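Local coordinates for protein ribulose-5-phosphate reductase 1 (Staphylococcus aureus, PDB 6XHK) that catalyses the NADPH-dependent reduction of D-ribulose 5-phosphate to D-ribitol 5-phosphate in the biosynthesis of wall teichoic acid, at residues 65-70 with 138-143; 127-132 with 286-291; 306-311 with 334-339. All coordinates share one frame; numbering follows the deposited sequence.

Contact 1 (65-70 with 138-143)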
ATOM      1  N   GLU A  65       5.450   1.976   6.134  1.00 86.26           N
ATOM      2  CA  GLU A  65       4.400   0.976   6.343  1.00 95.22           C
ATOM      3  C   GLU A  65       4.774   0.135   7.564  1.00 98.46           C
ATOM      4  O   GLU A  65       5.754  -0.616   7.515  1.00 94.80           O
ATOM      5  CB  GLU A  65       4.277   0.072   5.118  1.00 95.48           C
ATOM      6  CG  GLU A  65       3.787   0.761   3.882  1.00119.82           C
ATOM      7  CD  GLU A  65       3.620  -0.176   2.704  1.00133.71           C
ATOM      8  OE1 GLU A  65       4.003  -1.357   2.819  1.00135.48           O
ATOM      9  OE2 GLU A  65       3.153   0.292   1.644  1.00145.06           O
ATOM     10  N   GLY A  66       4.005   0.224   8.651  1.00101.36           N
ATOM     11  CA  GLY A  66       4.397  -0.600   9.786  1.00 84.42           C
ATOM     12  C   GLY A  66       3.377  -0.747  10.902  1.00 84.24           C
ATOM     13  O   GLY A  66       2.360  -0.055  10.954  1.00 86.99           O
ATOM     14  N   VAL A  67       3.685  -1.655  11.831  1.00100.70           N
ATOM     15  CA  VAL A  67       2.858  -1.877  13.016  1.00 99.14           C
ATOM     16  C   VAL A  67       3.794  -2.058  14.211  1.00 83.08           C
ATOM     17  O   VAL A  67       4.966  -2.395  14.040  1.00 82.89           O
ATOM     18  CB  VAL A  67       1.919  -3.088  12.797  1.00104.06           C
ATOM     19  CG1 VAL A  67       2.699  -4.409  12.753  1.00 94.54           C
ATOM     20  CG2 VAL A  67       0.841  -3.116  13.832  1.00113.26           C
ATOM     21  N   GLY A  68       3.289  -1.799  15.424  1.00 82.80           N
ATOM     22  CA  GLY A  68       4.139  -1.771  16.610  1.00 82.27           C
ATOM     23  C   GLY A  68       3.364  -1.863  17.910  1.00 82.32           C
ATOM     24  O   GLY A  68       2.134  -1.915  17.919  1.00 87.55           O
ATOM     25  N   GLU A  69       4.100  -1.898  19.027  1.00 82.06           N
ATOM     26  CA  GLU A  69       3.501  -1.950  20.358  1.00 82.20           C
ATOM     27  C   GLU A  69       3.714  -0.616  21.066  1.00 81.80           C
ATOM     28  O   GLU A  69       4.738   0.048  20.865  1.00 81.52           O
ATOM     29  CB  GLU A  69       4.048  -3.138  21.215  1.00 96.50           C
ATOM     30  CG  GLU A  69       5.596  -3.310  21.445  1.00104.81           C
ATOM     31  CD  GLU A  69       5.991  -4.498  22.405  1.00118.93           C
ATOM     32  OE1 GLU A  69       5.105  -5.095  23.069  1.00127.61           O
ATOM     33  OE2 GLU A  69       7.205  -4.821  22.511  1.00118.03           O
ATOM     34  N   VAL A  70       2.722  -0.212  21.861  1.00 82.28           N
ATOM     35  CA  VAL A  70       2.796   1.001  22.682  1.00 81.86           C
ATOM     36  C   VAL A  70       3.708   0.728  23.875  1.00 93.31           C
ATOM     37  O   VAL A  70       3.373  -0.075  24.752  1.00101.97           O
ATOM     38  CB  VAL A  70       1.406   1.448  23.150  1.00 82.14           C
ATOM     39  CG1 VAL A  70       1.519   2.618  24.099  1.00 82.24           C
ATOM     40  CG2 VAL A  70       0.546   1.826  21.972  1.00 83.60           C
ATOM     41  N   SER A 138       2.652  -9.740  11.118  1.00 87.40           N
ATOM     42  CA  SER A 138       3.566  -9.689   9.977  1.00 99.06           C
ATOM     43  C   SER A 138       2.837  -9.302   8.688  1.00102.06           C
ATOM     44  O   SER A 138       3.431  -8.703   7.780  1.00 96.88           O
ATOM     45  CB  SER A 138       4.280 -11.028   9.796  1.00 87.52           C
ATOM     46  OG  SER A 138       3.368 -12.041   9.395  1.00 99.60           O
ATOM     47  N   ILE A 139       1.550  -9.609   8.588  1.00 95.48           N
ATOM     48  CA  ILE A 139       0.824  -9.285   7.373  1.00 98.81           C
ATOM     49  C   ILE A 139       0.004  -8.003   7.525  1.00 95.05           C
ATOM     50  O   ILE A 139      -0.197  -7.290   6.532  1.00 99.39           O
ATOM     51  CB  ILE A 139      -0.023 -10.501   6.931  1.00103.74           C
ATOM     52  CG1 ILE A 139      -1.154 -10.787   7.910  1.00105.68           C
ATOM     53  CG2 ILE A 139       0.871 -11.742   6.795  1.00 91.39           C
ATOM     54  CD1 ILE A 139      -1.753 -12.158   7.714  1.00108.07           C
ATOM     55  N   ILE A 140      -0.414  -7.655   8.739  1.00 92.64           N
ATOM     56  CA  ILE A 140      -0.902  -6.323   9.045  1.00 87.50           C
ATOM     57  C   ILE A 140       0.141  -5.228   8.788  1.00 85.80           C
ATOM     58  O   ILE A 140      -0.223  -4.053   8.732  1.00112.65           O
ATOM     59  CB  ILE A 140      -1.423  -6.348  10.512  1.00 93.64           C
ATOM     60  CG1 ILE A 140      -2.496  -7.421  10.663  1.00 97.82           C
ATOM     61  CG2 ILE A 140      -1.925  -5.011  11.031  1.00 87.45           C
ATOM     62  CD1 ILE A 140      -3.659  -7.235   9.710  1.00 91.11           C
ATOM     63  N   SER A 141       1.427  -5.570   8.616  1.00110.69           N
ATOM     64  CA  SER A 141       2.427  -4.511   8.422  1.00104.71           C
ATOM     65  C   SER A 141       2.146  -3.672   7.167  1.00101.13           C
ATOM     66  O   SER A 141       2.345  -2.447   7.170  1.00100.49           O
ATOM     67  CB  SER A 141       3.846  -5.085   8.368  1.00107.07           C
ATOM     68  OG  SER A 141       3.980  -6.113   7.405  1.00108.56           O
ATOM     69  N   TYR A 142       1.680  -4.292   6.089  1.00 99.06           N
ATOM     70  CA  TYR A 142       1.408  -3.516   4.876  1.00 96.01           C
ATOM     71  C   TYR A 142      -0.073  -3.140   4.761  1.00 94.15           C
ATOM     72  O   TYR A 142      -0.706  -3.290   3.725  1.00 92.06           O
ATOM     73  CB  TYR A 142       1.912  -4.255   3.637  1.00106.15           C
ATOM     74  CG  TYR A 142       1.680  -5.755   3.572  1.00106.38           C
ATOM     75  CD1 TYR A 142       2.722  -6.652   3.756  1.00103.00           C
ATOM     76  CD2 TYR A 142       0.430  -6.267   3.226  1.00104.66           C
ATOM     77  CE1 TYR A 142       2.515  -8.014   3.661  1.00 99.81           C
ATOM     78  CE2 TYR A 142       0.212  -7.628   3.126  1.00106.57           C
ATOM     79  CZ  TYR A 142       1.261  -8.505   3.350  1.00107.61           C
ATOM     80  OH  TYR A 142       1.070  -9.878   3.266  1.00 99.98           O
ATOM     81  N   THR A 143      -0.637  -2.607   5.846  1.00 95.26           N
ATOM     82  CA  THR A 143      -1.978  -2.029   5.849  1.00103.27           C
ATOM     83  C   THR A 143      -2.083  -0.686   5.124  1.00103.45           C
ATOM     84  O   THR A 143      -3.188  -0.330   4.698  1.00103.03           O
ATOM     85  CB  THR A 143      -2.472  -1.913   7.301  1.00101.13           C
ATOM     86  OG1 THR A 143      -2.294  -3.173   7.959  1.00 98.69           O
ATOM     87  CG2 THR A 143      -3.915  -1.451   7.421  1.00 96.12           C
TER
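The Glu65 carboxylate and the Tyr142 ring are turned 58° against each other, and their side chains cross obliquely. They meet at the root of the tyrosine, where Glu65 OE1 lies 3.7 Å from Tyr142 CB. On one ring face sits the backbone oxygen Ile139 O, 3.4 Å above the ring plane and offset toward the rim of Tyr142. The far end of the ring is held by a hydrogen bond from the Tyr142 hydroxyl to Leu304 O. Glu65 CG stands anti to its own carbonyl carbon (chi1 -66°) and the chain runs on extended; its OE1 forms a salt bridge with Lys334, while OE2 lies close to Glu144. Glu65 and Glu144 are both predicted to bind a catalytic zinc, which places the contact in the active-site region of a zinc-containing alcohol dehydrogenase, where strand 65-73 meets the turn after helix 137-140. Backbone packs directly on backbone here: Ser141 O is 3.5 Å from Gly66 N without a hydrogen bond. Farther along the strand, Val67 CG1 rests 4.3 Å from Ser141 CA, and Val67 CG2 faces Ile140 CG2 at 4.4 Å. Ser141 OG turns back to bond Ser138 O at 2.7 Å, approaching from above that carbonyl plane.

Contact 2 (127-132 with 286-291)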
ATOM      1  N   ARG A 127      -2.888   9.256  15.219  1.00101.58           N
ATOM      2  CA  ARG A 127      -2.047   8.618  14.214  1.00 94.50           C
ATOM      3  C   ARG A 127      -1.650   7.182  14.608  1.00 95.99           C
ATOM      4  O   ARG A 127      -0.681   6.636  14.063  1.00 83.95           O
ATOM      5  CB  ARG A 127      -0.816   9.485  13.910  1.00 85.22           C
ATOM      6  N   ALA A 128      -2.415   6.543  15.502  1.00 94.58           N
ATOM      7  CA  ALA A 128      -2.118   5.191  15.998  1.00 96.07           C
ATOM      8  C   ALA A 128      -3.414   4.422  16.221  1.00 97.62           C
ATOM      9  O   ALA A 128      -4.228   4.808  17.071  1.00 93.72           O
ATOM     10  CB  ALA A 128      -1.312   5.238  17.301  1.00 84.76           C
ATOM     11  N   VAL A 129      -3.580   3.313  15.510  1.00 86.48           N
ATOM     12  CA  VAL A 129      -4.865   2.626  15.419  1.00104.29           C
ATOM     13  C   VAL A 129      -4.738   1.261  16.103  1.00 88.22           C
ATOM     14  O   VAL A 129      -3.916   0.438  15.682  1.00 87.43           O
ATOM     15  CB  VAL A 129      -5.326   2.464  13.959  1.00 88.28           C
ATOM     16  CG1 VAL A 129      -6.692   1.793  13.892  1.00 90.03           C
ATOM     17  CG2 VAL A 129      -5.298   3.791  13.240  1.00 88.14           C
ATOM     18  N   PRO A 130      -5.557   0.979  17.115  1.00101.46           N
ATOM     19  CA  PRO A 130      -5.446  -0.305  17.826  1.00 97.08           C
ATOM     20  C   PRO A 130      -6.000  -1.493  17.044  1.00 91.13           C
ATOM     21  O   PRO A 130      -7.039  -1.412  16.379  1.00 92.16           O
ATOM     22  CB  PRO A 130      -6.249  -0.062  19.110  1.00 91.72           C
ATOM     23  CG  PRO A 130      -6.398   1.427  19.203  1.00 91.38           C
ATOM     24  CD  PRO A 130      -6.475   1.900  17.793  1.00102.06           C
ATOM     25  N   LEU A 131      -5.288  -2.628  17.170  1.00 90.97           N
ATOM     26  CA  LEU A 131      -5.478  -3.922  16.536  1.00100.05           C
ATOM     27  C   LEU A 131      -6.141  -4.915  17.482  1.00110.39           C
ATOM     28  O   LEU A 131      -6.068  -4.768  18.703  1.00112.24           O
ATOM     29  CB  LEU A 131      -4.126  -4.476  16.097  1.00 90.43           C
ATOM     30  CG  LEU A 131      -3.429  -3.610  15.069  1.00 89.19           C
ATOM     31  CD1 LEU A 131      -2.227  -4.335  14.590  1.00 99.33           C
ATOM     32  CD2 LEU A 131      -4.379  -3.401  13.938  1.00 89.35           C
ATOM     33  N   PRO A 132      -6.787  -5.952  16.954  1.00112.73           N
ATOM     34  CA  PRO A 132      -7.408  -6.952  17.825  1.00116.84           C
ATOM     35  C   PRO A 132      -6.358  -7.808  18.515  1.00121.83           C
ATOM     36  O   PRO A 132      -5.172  -7.786  18.176  1.00116.63           O
ATOM     37  CB  PRO A 132      -8.270  -7.778  16.870  1.00122.34           C
ATOM     38  CG  PRO A 132      -8.259  -7.011  15.561  1.00116.59           C
ATOM     39  CD  PRO A 132      -6.971  -6.292  15.538  1.00111.51           C
ATOM     40  N   ASP A 286      -9.372   5.992   6.932  1.00112.66           N
ATOM     41  CA  ASP A 286      -9.171   4.769   6.152  1.00114.19           C
ATOM     42  C   ASP A 286      -8.442   3.686   6.945  1.00110.34           C
ATOM     43  O   ASP A 286      -8.741   2.495   6.783  1.00 84.06           O
ATOM     44  CB  ASP A 286      -8.428   5.072   4.841  1.00129.72           C
ATOM     45  CG  ASP A 286      -9.040   6.229   4.062  1.00143.81           C
ATOM     46  OD1 ASP A 286     -10.290   6.330   4.033  1.00153.19           O
ATOM     47  OD2 ASP A 286      -8.269   7.039   3.492  1.00144.77           O
ATOM     48  N   PHE A 287      -7.495   4.057   7.810  1.00110.09           N
ATOM     49  CA  PHE A 287      -6.869   3.038   8.652  1.00102.68           C
ATOM     50  C   PHE A 287      -7.869   2.446   9.643  1.00 98.31           C
ATOM     51  O   PHE A 287      -7.904   1.219   9.835  1.00 86.09           O
ATOM     52  CB  PHE A 287      -5.664   3.611   9.385  1.00 83.44           C
ATOM     53  CG  PHE A 287      -4.415   3.709   8.545  1.00 82.05           C
ATOM     54  CD1 PHE A 287      -3.537   2.637   8.443  1.00104.05           C
ATOM     55  CD2 PHE A 287      -4.082   4.891   7.912  1.00 84.48           C
ATOM     56  CE1 PHE A 287      -2.370   2.735   7.689  1.00 99.84           C
ATOM     57  CE2 PHE A 287      -2.913   4.995   7.170  1.00 89.17           C
ATOM     58  CZ  PHE A 287      -2.055   3.917   7.059  1.00 80.10           C
ATOM     59  N   GLN A 288      -8.712   3.287  10.264  1.00 86.70           N
ATOM     60  CA  GLN A 288      -9.726   2.738  11.163  1.00 89.99           C
ATOM     61  C   GLN A 288     -10.716   1.845  10.411  1.00103.95           C
ATOM     62  O   GLN A 288     -11.092   0.773  10.906  1.00104.44           O
ATOM     63  CB  GLN A 288     -10.467   3.850  11.906  1.00104.24           C
ATOM     64  CG  GLN A 288     -11.331   3.321  13.076  1.00127.56           C
ATOM     65  CD  GLN A 288     -10.496   2.809  14.266  1.00142.52           C
ATOM     66  OE1 GLN A 288     -10.574   1.630  14.654  1.00145.43           O
ATOM     67  NE2 GLN A 288      -9.724   3.716  14.877  1.00145.85           N
ATOM     68  N   ASP A 289     -11.137   2.259   9.205  1.00113.30           N
ATOM     69  CA  ASP A 289     -12.033   1.432   8.398  1.00109.71           C
ATOM     70  C   ASP A 289     -11.387   0.102   8.011  1.00107.31           C
ATOM     71  O   ASP A 289     -12.044  -0.950   8.060  1.00105.11           O
ATOM     72  CB  ASP A 289     -12.467   2.195   7.149  1.00116.14           C
ATOM     73  CG  ASP A 289     -13.332   3.411   7.466  1.00131.04           C
ATOM     74  OD1 ASP A 289     -13.819   3.514   8.614  1.00135.48           O
ATOM     75  OD2 ASP A 289     -13.540   4.249   6.553  1.00134.88           O
ATOM     76  N   VAL A 290     -10.102   0.120   7.640  1.00 99.30           N
ATOM     77  CA  VAL A 290      -9.436  -1.110   7.221  1.00100.21           C
ATOM     78  C   VAL A 290      -9.287  -2.069   8.396  1.00 99.43           C
ATOM     79  O   VAL A 290      -9.415  -3.290   8.237  1.00 90.51           O
ATOM     80  CB  VAL A 290      -8.068  -0.802   6.588  1.00 98.55           C
ATOM     81  CG1 VAL A 290      -7.238  -2.090   6.497  1.00 84.89           C
ATOM     82  CG2 VAL A 290      -8.226  -0.146   5.235  1.00 83.65           C
ATOM     83  N   VAL A 291      -8.981  -1.542   9.585  1.00 98.57           N
ATOM     84  CA  VAL A 291      -8.930  -2.395  10.771  1.00 98.29           C
ATOM     85  C   VAL A 291     -10.307  -2.976  11.063  1.00104.16           C
ATOM     86  O   VAL A 291     -10.459  -4.190  11.247  1.00 95.24           O
ATOM     87  CB  VAL A 291      -8.370  -1.618  11.974  1.00101.34           C
ATOM     88  CG1 VAL A 291      -8.737  -2.321  13.276  1.00106.13           C
ATOM     89  CG2 VAL A 291      -6.869  -1.505  11.840  1.00 96.46           C
TER
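Val129 sends its two methyls to different parts of the helix surface. CG2 touches Phe287 CB at 3.9 Å, the two side chains crossing at about a right angle. CG1, anti to the backbone N (chi1 -178°), reaches Val291 CG2 at 3.9 Å, and there the two valines lie alongside, pointing opposite ways. The same Val129 CG1 lies over a face of the Gln288 amide, 3.7 Å from Gln288 NE2; the bend at chi2 (70°) brings CD of the glutamine back toward Val129. Val291 also spans the end of the strand: its CG2 meets Leu131 CD2 at 3.8 Å, although the leucine CB points away from the helix, and its CG1 lies 3.7 Å from Pro130 O. No hydrogen bond joins the two segments; the fit is mostly of apolar branches, with the Gln288 amide and Pro130 O touching methyls. The axes of strand 128-130 and helix 286-291 run nearly parallel, 16° apart and 8.9 Å at closest approach. Backbone bonds of Val129 and Leu131 pair the strand edge to edge with its antiparallel neighbour 83-86, whose Val85 also touches Val291. Farther out, the Phe287 ring leads away to Val87 and to Thr147 of helix 143-155. The helix that follows the last strand of the Rossmann-type sheet thus packs back against strand 128-130 of the GroES-like fold, as in zinc-containing alcohol dehydrogenases.

Contact 3 (306-311 with 334-339)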
ATOM      1  N   LEU A 306      -1.340 -14.168   1.373  1.00119.82           N
ATOM      2  CA  LEU A 306      -0.717 -14.597   0.121  1.00 97.02           C
ATOM      3  C   LEU A 306       0.201 -13.552  -0.490  1.00 97.75           C
ATOM      4  O   LEU A 306       0.958 -13.902  -1.404  1.00106.68           O
ATOM      5  CB  LEU A 306      -1.773 -15.003  -0.907  1.00 98.33           C
ATOM      6  CG  LEU A 306      -2.241 -16.448  -0.817  1.00118.21           C
ATOM      7  CD1 LEU A 306      -1.026 -17.354  -0.953  1.00118.19           C
ATOM      8  CD2 LEU A 306      -2.965 -16.723   0.498  1.00116.86           C
ATOM      9  N   LEU A 307       0.155 -12.302  -0.015  1.00 92.68           N
ATOM     10  CA  LEU A 307       1.073 -11.267  -0.471  1.00 90.96           C
ATOM     11  C   LEU A 307       2.387 -11.254   0.281  1.00110.04           C
ATOM     12  O   LEU A 307       3.379 -10.742  -0.256  1.00104.95           O
ATOM     13  CB  LEU A 307       0.469  -9.875  -0.324  1.00 88.73           C
ATOM     14  CG  LEU A 307      -0.060  -9.201  -1.577  1.00 92.53           C
ATOM     15  CD1 LEU A 307      -0.785  -7.944  -1.152  1.00 98.64           C
ATOM     16  CD2 LEU A 307       1.034  -8.908  -2.594  1.00 87.52           C
ATOM     17  N   LYS A 308       2.405 -11.750   1.526  1.00118.95           N
ATOM     18  CA  LYS A 308       3.631 -11.802   2.316  1.00118.95           C
ATOM     19  C   LYS A 308       4.669 -12.595   1.541  1.00112.24           C
ATOM     20  O   LYS A 308       4.531 -13.811   1.373  1.00119.35           O
ATOM     21  CB  LYS A 308       3.388 -12.430   3.696  1.00116.95           C
ATOM     22  CG  LYS A 308       4.629 -12.527   4.613  1.00109.81           C
ATOM     23  CD  LYS A 308       4.229 -13.166   5.948  1.00110.19           C
ATOM     24  CE  LYS A 308       5.380 -13.389   6.909  1.00108.19           C
ATOM     25  NZ  LYS A 308       4.899 -14.205   8.055  1.00111.99           N
ATOM     26  N   GLY A 309       5.681 -11.903   1.030  1.00 92.93           N
ATOM     27  CA  GLY A 309       6.766 -12.554   0.333  1.00112.35           C
ATOM     28  C   GLY A 309       7.762 -13.134   1.310  1.00116.41           C
ATOM     29  O   GLY A 309       7.482 -14.152   1.949  1.00133.16           O
ATOM     30  N   GLN A 310       8.915 -12.490   1.457  1.00105.13           N
ATOM     31  CA  GLN A 310       9.948 -12.951   2.369  1.00111.75           C
ATOM     32  C   GLN A 310       9.994 -12.074   3.623  1.00123.48           C
ATOM     33  O   GLN A 310       9.688 -10.882   3.575  1.00130.62           O
ATOM     34  CB  GLN A 310      11.297 -12.970   1.644  1.00114.78           C
ATOM     35  CG  GLN A 310      12.238 -14.073   2.121  1.00127.70           C
ATOM     36  CD  GLN A 310      13.420 -14.295   1.189  1.00130.02           C
ATOM     37  OE1 GLN A 310      13.495 -13.715   0.099  1.00129.25           O
ATOM     38  NE2 GLN A 310      14.375 -15.098   1.640  1.00128.93           N
ATOM     39  N   GLU A 311      10.340 -12.690   4.761  1.00123.80           N
ATOM     40  CA  GLU A 311      10.441 -12.028   6.059  1.00102.76           C
ATOM     41  C   GLU A 311      11.903 -12.000   6.502  1.00 95.74           C
ATOM     42  O   GLU A 311      12.667 -12.933   6.235  1.00 97.84           O
ATOM     43  CB  GLU A 311       9.606 -12.744   7.136  1.00 95.52           C
ATOM     44  CG  GLU A 311       9.047 -11.847   8.231  1.00 93.84           C
ATOM     45  CD  GLU A 311       8.524 -12.608   9.451  1.00132.31           C
ATOM     46  OE1 GLU A 311       9.238 -13.497   9.965  1.00142.82           O
ATOM     47  OE2 GLU A 311       7.395 -12.336   9.896  1.00138.39           O
ATOM     48  N   LYS A 334       5.160  -8.595  -0.982  1.00104.65           N
ATOM     49  CA  LYS A 334       5.805  -7.622  -0.108  1.00 98.04           C
ATOM     50  C   LYS A 334       6.873  -8.287   0.760  1.00 98.84           C
ATOM     51  O   LYS A 334       6.720  -9.434   1.183  1.00105.16           O
ATOM     52  CB  LYS A 334       4.747  -6.965   0.788  1.00100.04           C
ATOM     53  CG  LYS A 334       3.642  -6.169   0.067  1.00 84.37           C
ATOM     54  CD  LYS A 334       4.177  -4.891  -0.541  1.00 83.25           C
ATOM     55  CE  LYS A 334       4.334  -3.850   0.550  1.00 82.64           C
ATOM     56  NZ  LYS A 334       4.899  -2.555   0.083  1.00105.58           N
ATOM     57  N   THR A 335       7.956  -7.553   1.027  1.00100.04           N
ATOM     58  CA  THR A 335       9.026  -7.987   1.938  1.00 97.31           C
ATOM     59  C   THR A 335       8.826  -7.421   3.345  1.00 93.22           C
ATOM     60  O   THR A 335       8.877  -6.201   3.541  1.00 88.57           O
ATOM     61  CB  THR A 335      10.400  -7.565   1.404  1.00 97.41           C
ATOM     62  OG1 THR A 335      10.554  -7.985   0.038  1.00 98.31           O
ATOM     63  CG2 THR A 335      11.555  -8.020   2.304  1.00 90.67           C
ATOM     64  N   VAL A 336       8.632  -8.307   4.329  1.00 98.74           N
ATOM     65  CA  VAL A 336       8.362  -7.908   5.709  1.00100.69           C
ATOM     66  C   VAL A 336       9.657  -7.907   6.512  1.00 88.70           C
ATOM     67  O   VAL A 336      10.580  -8.690   6.257  1.00 90.20           O
ATOM     68  CB  VAL A 336       7.298  -8.820   6.356  1.00 88.74           C
ATOM     69  CG1 VAL A 336       6.825  -8.237   7.656  1.00 87.99           C
ATOM     70  CG2 VAL A 336       6.113  -8.966   5.425  1.00 88.49           C
ATOM     71  N   LEU A 337       9.729  -6.993   7.480  1.00 90.56           N
ATOM     72  CA  LEU A 337      10.884  -6.814   8.357  1.00 92.99           C
ATOM     73  C   LEU A 337      10.434  -6.977   9.799  1.00 88.29           C
ATOM     74  O   LEU A 337       9.578  -6.222  10.269  1.00 87.20           O
ATOM     75  CB  LEU A 337      11.528  -5.441   8.145  1.00 94.86           C
ATOM     76  CG  LEU A 337      11.998  -5.060   6.739  1.00 87.28           C
ATOM     77  CD1 LEU A 337      12.757  -3.762   6.779  1.00 86.82           C
ATOM     78  CD2 LEU A 337      12.915  -6.128   6.219  1.00 89.03           C
ATOM     79  N   LYS A 338      11.006  -7.974  10.490  1.00101.44           N
ATOM     80  CA  LYS A 338      10.808  -8.184  11.924  1.00 95.89           C
ATOM     81  C   LYS A 338      11.846  -7.331  12.665  1.00 97.90           C
ATOM     82  O   LYS A 338      13.051  -7.596  12.597  1.00 90.82           O
ATOM     83  CB  LYS A 338      10.911  -9.669  12.291  1.00 94.06           C
ATOM     84  CG  LYS A 338      10.414 -10.030  13.706  1.00 92.65           C
ATOM     85  CD  LYS A 338      10.506 -11.517  13.977  1.00101.65           C
ATOM     86  CE  LYS A 338       9.945 -11.901  15.352  1.00103.96           C
ATOM     87  NZ  LYS A 338      10.104 -13.365  15.684  1.00103.43           N
ATOM     88  N   TRP A 339      11.372  -6.292  13.346  1.00 91.34           N
ATOM     89  CA  TRP A 339      12.237  -5.300  13.972  1.00 91.66           C
ATOM     90  C   TRP A 339      12.674  -5.798  15.357  1.00 97.83           C
ATOM     91  O   TRP A 339      11.872  -5.836  16.304  1.00 89.53           O
ATOM     92  CB  TRP A 339      11.516  -3.951  14.062  1.00 90.62           C
ATOM     93  CG  TRP A 339      12.456  -2.794  14.330  1.00 97.18           C
ATOM     94  CD1 TRP A 339      12.543  -2.048  15.482  1.00 98.21           C
ATOM     95  CD2 TRP A 339      13.388  -2.213  13.412  1.00100.52           C
ATOM     96  NE1 TRP A 339      13.510  -1.086  15.351  1.00100.95           N
ATOM     97  CE2 TRP A 339      14.034  -1.155  14.085  1.00102.85           C
ATOM     98  CE3 TRP A 339      13.756  -2.496  12.093  1.00 87.10           C
ATOM     99  CZ2 TRP A 339      15.022  -0.378  13.480  1.00102.53           C
ATOM    100  CZ3 TRP A 339      14.737  -1.729  11.501  1.00 87.38           C
ATOM    101  CH2 TRP A 339      15.360  -0.684  12.192  1.00 87.56           C
TER
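Lys308 CG, anti to the backbone N (chi1 -180°), comes within 3.9 Å of Val336 CG2, which is turned anti to its own carbonyl carbon; the two side chains cross at about a right angle. Glu311 comes at the same valine obliquely, its CG 4.0 Å from Val336 CB. Lys308, Glu311, Lys334 and Val336 all project from one face of the sheet. There the extended Lys308 chain carries NZ to a hydrogen bond with Ser138 OG and to a long salt bridge with Glu311 OE2.

The backbones are joined by three hydrogen bonds. Lys334 N donates to Leu307 O at 2.9 Å, and Gly309 N returns to Lys334 O at 2.7 Å, in the plane of that carbonyl. Beyond these, Val336 N bonds Gln310 O at 2.9 Å, nearly along the C=O axis. Gln310 O also takes a CA-H...O contact from Thr335 and packs against Thr335 CG2 at 3.6 Å; a second such contact runs from Glu311 CA to Val336 O. Between the Lys308-Lys334 and Glu311-Val336 bridges the register shifts by one residue, a beta bulge at Gly309-Gln310, and the axes of the short strands are inclined by 40°.

Lys334 turns away from the neighbouring strand, its chain kinked twice beyond CG, and its NZ bonds Ile37 O and the hydroxyl of the modified cysteine at position 38, a predicted zinc-binding position. Thr335 OG1 is held by Asp327 of helix 318-328. That helix links strands 308-314 and 334-339, which pair in parallel, so the contact closes a beta-alpha-beta unit beside the active site.

Overall arrangement
Contacts 1 and 2 share an apolar seam: Val67 CG2 lies 3.4 Å from Leu131 CD1, which also touches Ile140, while Thr143 packs on Val290 and Phe287. Contact 1 meets contact 3 through packing as well as polar groups, with Tyr142 against Val336 and Leu307, and Ser141 against Val336. The centres of contacts 2 and 3 stand about 20 Å apart without touching, so contact 1 lies between them in the packing. All three reach the same mixed sheet. The side chain of Glu65 is about 5 Å from the bound NADPH. That of Lys334 is about 6 Å from the cofactor. Contact 2 lies farther from it, the Phe287 side chain being about 10 Å from the NADPH.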